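Local coordinates for putative acetoin utilization protein, acetoin dehydrogenase (Thermus thermophilus, PDB 5AWE) that is of unknown function but combines a pair of CBS domains with an ACT domain, an architecture consistent with a role in sensing small ligands, at residues M1-V12 against V86-A98. Sequence-based numbering, arbitrary orientation.
Sequences MLVRDWMTKDPV and VTVEADAPLEKAA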
loop_
_atom_site.group_PDB
_atom_site.type_symbol
_atom_site.label_atom_id
_atom_site.label_comp_id
_atom_site.label_asym_id
_atom_site.label_seq_id
_atom_site.Cartn_x
_atom_site.Cartn_y
_atom_site.Cartn_z
HETATM N N MSE A 1 32.863 1.788 -34.029
HETATM C CA MSE A 1 32.168 1.878 -32.718
HETATM C C MSE A 1 30.992 2.832 -32.859
HETATM O O MSE A 1 31.140 4.045 -32.717
HETATM C CB MSE A 1 33.115 2.412 -31.640
HETATM C CG MSE A 1 34.445 1.701 -31.557
HETATM SE SE MSE A 1 35.553 2.558 -30.442
HETATM C CE MSE A 1 34.525 2.625 -28.966
ATOM N N LEU A 2 29.825 2.275 -33.141
ATOM C CA LEU A 2 28.616 3.069 -33.263
ATOM C C LEU A 2 27.610 2.662 -32.186
ATOM O O LEU A 2 27.705 1.577 -31.618
ATOM C CB LEU A 2 28.017 2.859 -34.650
ATOM C CG LEU A 2 28.942 3.225 -35.805
ATOM C CD1 LEU A 2 28.201 3.028 -37.124
ATOM C CD2 LEU A 2 29.398 4.677 -35.661
ATOM N N VAL A 3 26.649 3.536 -31.906
ATOM C CA VAL A 3 25.555 3.191 -31.006
ATOM C C VAL A 3 24.797 1.981 -31.554
ATOM O O VAL A 3 24.484 1.048 -30.809
ATOM C CB VAL A 3 24.593 4.376 -30.845
ATOM C CG1 VAL A 3 23.417 3.986 -29.962
ATOM C CG2 VAL A 3 25.339 5.566 -30.253
ATOM N N ARG A 4 24.530 2.004 -32.863
ATOM C CA ARG A 4 23.942 0.870 -33.583
ATOM C C ARG A 4 24.483 -0.488 -33.156
ATOM O O ARG A 4 23.721 -1.434 -33.003
ATOM C CB ARG A 4 24.173 1.010 -35.094
ATOM C CG ARG A 4 23.354 2.087 -35.767
ATOM C CD ARG A 4 23.294 1.903 -37.287
ATOM N NE ARG A 4 22.557 2.998 -37.914
ATOM C CZ ARG A 4 21.229 3.062 -37.991
ATOM N NH1 ARG A 4 20.481 2.085 -37.487
ATOM N NH2 ARG A 4 20.643 4.113 -38.557
ATOM N N ASP A 5 25.798 -0.594 -32.986
ATOM C CA ASP A 5 26.421 -1.900 -32.817
ATOM C C ASP A 5 26.206 -2.464 -31.432
ATOM O O ASP A 5 26.530 -3.628 -31.174
ATOM C CB ASP A 5 27.927 -1.826 -33.085
ATOM C CG ASP A 5 28.246 -1.190 -34.411
ATOM O OD1 ASP A 5 27.517 -1.460 -35.391
ATOM O OD2 ASP A 5 29.220 -0.410 -34.468
ATOM N N TRP A 6 25.674 -1.646 -30.529
ATOM C CA TRP A 6 25.551 -2.081 -29.149
ATOM C C TRP A 6 24.157 -1.904 -28.566
ATOM O O TRP A 6 23.852 -2.454 -27.499
ATOM C CB TRP A 6 26.595 -1.359 -28.300
ATOM C CG TRP A 6 27.977 -1.571 -28.842
ATOM C CD1 TRP A 6 28.632 -0.791 -29.760
ATOM C CD2 TRP A 6 28.841 -2.672 -28.564
ATOM N NE1 TRP A 6 29.846 -1.347 -30.072
ATOM C CE2 TRP A 6 30.001 -2.502 -29.351
ATOM C CE3 TRP A 6 28.749 -3.788 -27.724
ATOM C CZ2 TRP A 6 31.063 -3.405 -29.324
ATOM C CZ3 TRP A 6 29.806 -4.690 -27.697
ATOM C CH2 TRP A 6 30.948 -4.490 -28.494
HETATM N N MSE A 7 23.305 -1.161 -29.268
HETATM C CA MSE A 7 21.941 -0.930 -28.795
HETATM C C MSE A 7 21.095 -2.195 -28.834
HETATM O O MSE A 7 21.371 -3.117 -29.598
HETATM C CB MSE A 7 21.260 0.149 -29.635
HETATM C CG MSE A 7 20.841 -0.301 -31.019
HETATM SE SE MSE A 7 20.218 1.080 -31.996
HETATM C CE MSE A 7 19.421 0.165 -33.315
ATOM N N THR A 8 20.065 -2.233 -27.996
ATOM C CA THR A 8 19.007 -3.231 -28.122
ATOM C C THR A 8 17.934 -2.694 -29.065
ATOM O O THR A 8 17.401 -1.605 -28.853
ATOM C CB THR A 8 18.359 -3.529 -26.761
ATOM O OG1 THR A 8 19.334 -4.099 -25.882
ATOM C CG2 THR A 8 17.202 -4.495 -26.925
ATOM N N LYS A 9 17.621 -3.456 -30.105
ATOM C CA LYS A 9 16.672 -2.992 -31.110
ATOM C C LYS A 9 15.225 -3.244 -30.689
ATOM O O LYS A 9 14.947 -4.122 -29.864
ATOM C CB LYS A 9 16.946 -3.673 -32.456
ATOM C CG LYS A 9 18.255 -3.262 -33.116
ATOM C CD LYS A 9 18.470 -3.995 -34.441
ATOM C CE LYS A 9 17.427 -3.599 -35.491
ATOM N NZ LYS A 9 17.667 -2.249 -36.091
ATOM N N ASP A 10 14.312 -2.456 -31.255
ATOM C CA ASP A 10 12.875 -2.645 -31.048
ATOM C C ASP A 10 12.486 -2.747 -29.570
ATOM O O ASP A 10 11.976 -3.776 -29.124
ATOM C CB ASP A 10 12.403 -3.900 -31.792
ATOM C CG ASP A 10 12.668 -3.824 -33.291
ATOM O OD1 ASP A 10 12.597 -2.711 -33.858
ATOM O OD2 ASP A 10 12.950 -4.876 -33.903
ATOM N N PRO A 11 12.724 -1.676 -28.792
ATOM C CA PRO A 11 12.382 -1.693 -27.367
ATOM C C PRO A 11 10.877 -1.565 -27.150
ATOM O O PRO A 11 10.134 -1.202 -28.067
ATOM C CB PRO A 11 13.137 -0.493 -26.805
ATOM C CG PRO A 11 13.210 0.453 -27.951
ATOM C CD PRO A 11 13.353 -0.402 -29.186
ATOM N N VAL A 12 10.434 -1.864 -25.936
ATOM C CA VAL A 12 9.039 -1.686 -25.574
ATOM C C VAL A 12 8.772 -0.207 -25.375
ATOM O O VAL A 12 9.566 0.491 -24.759
ATOM C CB VAL A 12 8.705 -2.423 -24.265
ATOM C CG1 VAL A 12 7.247 -2.193 -23.897
ATOM C CG2 VAL A 12 8.995 -3.910 -24.425
ATOM N N VAL A 86 16.693 12.956 -23.422
ATOM C CA VAL A 86 18.035 12.970 -23.994
ATOM C C VAL A 86 18.226 11.699 -24.818
ATOM O O VAL A 86 17.986 10.592 -24.334
ATOM C CB VAL A 86 19.135 13.036 -22.892
ATOM C CG1 VAL A 86 18.841 14.179 -21.918
ATOM C CG2 VAL A 86 19.219 11.724 -22.152
ATOM N N THR A 87 18.657 11.865 -26.065
ATOM C CA THR A 87 18.803 10.740 -26.979
ATOM C C THR A 87 20.157 10.762 -27.698
ATOM O O THR A 87 20.896 11.741 -27.618
ATOM C CB THR A 87 17.693 10.762 -28.023
ATOM O OG1 THR A 87 17.840 11.924 -28.850
ATOM C CG2 THR A 87 16.342 10.814 -27.336
ATOM N N VAL A 88 20.478 9.665 -28.377
ATOM C CA VAL A 88 21.618 9.609 -29.287
ATOM C C VAL A 88 21.190 9.059 -30.637
ATOM O O VAL A 88 20.252 8.259 -30.727
ATOM C CB VAL A 88 22.745 8.691 -28.763
ATOM C CG1 VAL A 88 23.831 9.514 -28.117
ATOM C CG2 VAL A 88 22.180 7.683 -27.786
ATOM N N GLU A 89 21.893 9.479 -31.684
ATOM C CA GLU A 89 21.636 8.969 -33.025
ATOM C C GLU A 89 22.251 7.583 -33.162
ATOM O O GLU A 89 23.324 7.317 -32.627
ATOM C CB GLU A 89 22.239 9.907 -34.071
ATOM C CG GLU A 89 22.289 11.367 -33.639
ATOM C CD GLU A 89 23.481 11.670 -32.738
ATOM O OE1 GLU A 89 24.605 11.807 -33.267
ATOM O OE2 GLU A 89 23.298 11.771 -31.504
ATOM N N ALA A 90 21.564 6.699 -33.873
ATOM C CA ALA A 90 22.060 5.345 -34.084
ATOM C C ALA A 90 23.489 5.361 -34.645
ATOM O O ALA A 90 24.329 4.548 -34.254
ATOM C CB ALA A 90 21.128 4.599 -35.038
ATOM N N ASP A 91 23.756 6.299 -35.548
ATOM C CA ASP A 91 25.023 6.337 -36.270
ATOM C C ASP A 91 26.090 7.109 -35.523
ATOM O O ASP A 91 27.149 7.386 -36.068
ATOM C CB ASP A 91 24.835 6.970 -37.652
ATOM C CG ASP A 91 24.517 8.452 -37.574
ATOM O OD1 ASP A 91 25.222 9.177 -36.842
ATOM O OD2 ASP A 91 23.564 8.896 -38.248
ATOM N N ALA A 92 25.811 7.470 -34.280
ATOM C CA ALA A 92 26.775 8.219 -33.484
ATOM C C ALA A 92 27.861 7.304 -32.938
ATOM O O ALA A 92 27.678 6.083 -32.841
ATOM C CB ALA A 92 26.070 8.915 -32.339
ATOM N N PRO A 93 29.030 7.876 -32.603
ATOM C CA PRO A 93 30.075 7.002 -32.063
ATOM C C PRO A 93 29.632 6.496 -30.692
ATOM O O PRO A 93 28.972 7.214 -29.939
ATOM C CB PRO A 93 31.310 7.902 -31.982
ATOM C CG PRO A 93 30.779 9.297 -32.012
ATOM C CD PRO A 93 29.494 9.261 -32.787
ATOM N N LEU A 94 29.978 5.253 -30.382
ATOM C CA LEU A 94 29.606 4.658 -29.118
ATOM C C LEU A 94 29.917 5.635 -27.975
ATOM O O LEU A 94 29.087 5.818 -27.079
ATOM C CB LEU A 94 30.350 3.323 -28.943
ATOM C CG LEU A 94 30.048 2.425 -27.735
ATOM C CD1 LEU A 94 30.756 2.965 -26.501
ATOM C CD2 LEU A 94 28.526 2.331 -27.514
ATOM N N GLU A 95 31.082 6.285 -28.036
ATOM C CA GLU A 95 31.565 7.153 -26.949
ATOM C C GLU A 95 30.617 8.312 -26.614
ATOM O O GLU A 95 30.640 8.841 -25.498
ATOM C CB GLU A 95 32.953 7.735 -27.282
ATOM C CG GLU A 95 34.021 6.705 -27.633
ATOM C CD GLU A 95 34.171 6.504 -29.136
ATOM O OE1 GLU A 95 35.162 6.997 -29.700
ATOM O OE2 GLU A 95 33.302 5.853 -29.758
ATOM N N LYS A 96 29.787 8.706 -27.572
ATOM C CA LYS A 96 28.847 9.796 -27.350
ATOM C C LYS A 96 27.802 9.379 -26.316
ATOM O O LYS A 96 27.412 10.164 -25.452
ATOM C CB LYS A 96 28.151 10.174 -28.662
ATOM C CG LYS A 96 27.671 11.614 -28.711
ATOM C CD LYS A 96 26.722 11.831 -29.884
ATOM C CE LYS A 96 26.594 13.306 -30.257
ATOM N NZ LYS A 96 27.612 13.706 -31.273
ATOM N N ALA A 97 27.362 8.130 -26.402
ATOM C CA ALA A 97 26.376 7.620 -25.468
ATOM C C ALA A 97 26.950 7.661 -24.058
ATOM O O ALA A 97 26.290 8.135 -23.130
ATOM C CB ALA A 97 25.978 6.186 -25.842
ATOM N N ALA A 98 28.179 7.174 -23.901
ATOM C CA ALA A 98 28.802 7.124 -22.581
ATOM C C ALA A 98 28.895 8.528 -22.002
ATOM O O ALA A 98 28.694 8.730 -20.802
ATOM C CB ALA A 98 30.204 6.499 -22.666
#
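Leu2 and Pro93 form a single beta bridge, a non-hydrogen-bonded antiparallel pair with CA atoms 4.4 Å apart. Two backbone bonds bracket it: Leu94 N donates to Met1 O (2.9 Å), and Val3 N donates to Ala92 O at 2.9 Å. A third runs from Arg4 N to Ala90 O (2.9 Å), where the type I turn Glu89-Ala92 meets the helix-like turn after Leu2. The N-terminal residues of the first CBS motif thus pack against the second, just ahead of its helix 94-103, and strand 8-9 joins the sheet of the second repeat beside strand 116-122, as in other tandem CBS pairs. Val3 CG2, anti to the carbonyl carbon, lies beside the Ala92 and Glu89 carbonyl oxygens and reaches Ala92 CB at 4.0 Å. Trp6 CD1 meets Leu94 CD2 at 3.8 Å, the two side chains crossing nearly perpendicularly. Ala90 CB sits centrally over one face of the Arg4 guanidinium, 3.3 Å from CZ, while NH2 salt-bridges Glu113; an alanine here would probably uncover the Ala90 methyl and leave Glu113 without its mate. Selenomethionine Met1 bends its CE to Glu95 OE2 (3.5 Å); OE1 of the same carboxylate forms salt bridges with Arg142 and Arg184 of the second subunit.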